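Benzoate 1,2-dioxygenase beta subunit (Burkholderia mallei ATCC 23344, PDB 3E99) forms, with its catalytic alpha-subunit partner, the oxygenase component that dihydroxylates benzoate, and probably has a structural role in the assembly of that complex. Local coordinates at the interface of chains A and B. Residues are numbered along the deposited sequence; one frame, centred on the assembly and turned at random. Chains: chain A/B, Benzoate 1,2-dioxygenase beta subunit.

The interface of chains A and B. Residues chain A 19, 22-23; chain B 98, 110, 151.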
ATOM      1  N   ARG A  19      -9.913  -3.651   8.954  1.00 22.83           N
ATOM      2  CA  ARG A  19      -9.978  -2.760  10.106  1.00 22.54           C
ATOM      3  C   ARG A  19     -10.546  -3.456  11.342  1.00 24.76           C
ATOM      4  O   ARG A  19     -10.078  -3.232  12.480  1.00 23.67           O
ATOM      5  CB  ARG A  19     -10.809  -1.491   9.815  1.00 24.71           C
ATOM      6  CG  ARG A  19     -11.044  -0.610  11.042  1.00 25.22           C
ATOM      7  CD  ARG A  19     -11.554   0.740  10.665  1.00 27.79           C
ATOM      8  NE  ARG A  19     -12.646   0.689   9.720  1.00 23.03           N
ATOM      9  CZ  ARG A  19     -13.906   0.392  10.013  1.00 30.55           C
ATOM     10  NH1 ARG A  19     -14.267   0.097  11.240  1.00 28.03           N
ATOM     11  NH2 ARG A  19     -14.826   0.441   9.072  1.00 30.19           N
ATOM     12  N   ASP A  22      -7.738  -5.260  12.886  1.00 23.73           N
ATOM     13  CA  ASP A  22      -6.727  -4.378  13.456  1.00 21.88           C
ATOM     14  C   ASP A  22      -7.241  -3.738  14.743  1.00 23.76           C
ATOM     15  O   ASP A  22      -6.459  -3.486  15.652  1.00 22.84           O
ATOM     16  CB  ASP A  22      -6.307  -3.282  12.496  1.00 20.78           C
ATOM     17  CG  ASP A  22      -5.519  -3.809  11.298  1.00 26.00           C
ATOM     18  OD1 ASP A  22      -4.854  -4.848  11.408  1.00 19.45           O
ATOM     19  OD2 ASP A  22      -5.519  -3.120  10.260  1.00 20.38           O
ATOM     20  N   ASP A  23      -8.534  -3.514  14.808  1.00 24.02           N
ATOM     21  CA  ASP A  23      -9.160  -2.887  15.982  1.00 27.08           C
ATOM     22  C   ASP A  23      -9.747  -3.893  16.986  1.00 25.60           C
ATOM     23  O   ASP A  23     -10.370  -3.492  17.961  1.00 24.85           O
ATOM     24  CB  ASP A  23     -10.211  -1.901  15.550  1.00 24.08           C
ATOM     25  CG  ASP A  23      -9.611  -0.600  14.977  1.00 28.45           C
ATOM     26  OD1 ASP A  23      -8.392  -0.354  15.140  1.00 32.41           O
ATOM     27  OD2 ASP A  23     -10.380   0.133  14.310  1.00 28.85           O
TER
ATOM     28  N   GLU B  98     -10.807   5.204   4.110  1.00 23.44           N
ATOM     29  CA  GLU B  98     -12.236   5.174   4.328  1.00 24.36           C
ATOM     30  C   GLU B  98     -12.759   6.531   4.687  1.00 23.41           C
ATOM     31  O   GLU B  98     -12.245   7.170   5.597  1.00 24.42           O
ATOM     32  CB  GLU B  98     -12.566   4.258   5.472  1.00 23.45           C
ATOM     33  CG  GLU B  98     -12.228   2.780   5.167  1.00 24.69           C
ATOM     34  CD  GLU B  98     -12.564   1.940   6.343  1.00 25.15           C
ATOM     35  OE1 GLU B  98     -13.762   1.632   6.532  1.00 27.17           O
ATOM     36  OE2 GLU B  98     -11.663   1.669   7.124  1.00 25.63           O
ATOM     37  N   ARG B 110     -10.295   8.223   7.414  1.00 23.12           N
ATOM     38  CA  ARG B 110      -9.225   7.516   8.123  1.00 22.77           C
ATOM     39  C   ARG B 110      -8.469   6.662   7.151  1.00 23.74           C
ATOM     40  O   ARG B 110      -8.994   6.282   6.079  1.00 21.39           O
ATOM     41  CB  ARG B 110      -9.772   6.646   9.234  1.00 23.72           C
ATOM     42  CG  ARG B 110     -10.567   5.464   8.781  1.00 25.17           C
ATOM     43  CD  ARG B 110     -10.983   4.613   9.902  1.00 28.57           C
ATOM     44  NE  ARG B 110      -9.903   3.843  10.491  1.00 26.96           N
ATOM     45  CZ  ARG B 110      -9.926   3.378  11.735  1.00 33.98           C
ATOM     46  NH1 ARG B 110     -10.964   3.603  12.539  1.00 33.84           N
ATOM     47  NH2 ARG B 110      -8.926   2.638  12.173  1.00 26.72           N
ATOM     48  N   LYS B 151       1.841   3.003  15.493  1.00 24.96           N
ATOM     49  CA  LYS B 151       1.757   1.707  16.114  1.00 22.44           C
ATOM     50  C   LYS B 151       3.080   1.117  16.576  1.00 24.68           C
ATOM     51  O   LYS B 151       3.098   0.402  17.571  1.00 26.62           O
ATOM     52  CB  LYS B 151       0.955   0.727  15.262  1.00 21.72           C
ATOM     53  CG  LYS B 151      -0.538   1.044  15.249  1.00 23.10           C
ATOM     54  CD  LYS B 151      -1.356   0.052  14.446  1.00 24.35           C
ATOM     55  CE  LYS B 151      -2.837   0.374  14.619  1.00 28.36           C
ATOM     56  NZ  LYS B 151      -3.768  -0.494  13.886  1.00 27.69           N
TER
HETATM   57  O   HOH W   1      -6.373   0.609  13.774  1.00 29.52           O
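A:Arg19, on helix 7-22, turns CG away from its backbone N (chi1 173°) and kinks at chi3 (48°), which presents the NE side of its guanidinium to B:Glu98; the glutamate, on strand 89-103, reaches out with CG opposite its carbonyl carbon. The two form a side-on, two-pronged salt bridge. A:Arg19 NE donates to carboxylate oxygen B:Glu98 OE2 at 2.9 Å, and A:Arg19 NH2 to B:Glu98 OE1 at 3.0 Å, each through the syn lone pair of the oxygen and close to the guanidinium plane. Both bonds are fairly straight, and with the flat groups only 20° apart the pairing fixes the rotation of both ends. The stretch of A:Arg19 before the bend lays CD over the centre of the B:Arg110 guanidinium, 3.3 Å from B:Arg110 CZ, so the methylene covers one face of the second arginine; the turn at chi3 then leads NE away to B:Glu98. The two like charges thus lie near each other, each probably offset by a carboxylate of the opposite chain: B:Arg110 NH2 makes a looser salt bridge, 3.6 Å long, to A:Asp23 OD2, with the planes steeply inclined. The other oxygen, A:Asp23 OD1, meets a water at 2.6 Å, and that water lies 2.8 Å from NZ of the extended B:Lys151. The water sits at the edge of the B:Arg110 guanidinium, in its plane. This polar patch joins the C-terminal end of helix 7-22 and the residue after it to strands 89-103 and 106-119 and a loop of the other subunit, and probably helps set the register of beta subunits within the trimeric assembly.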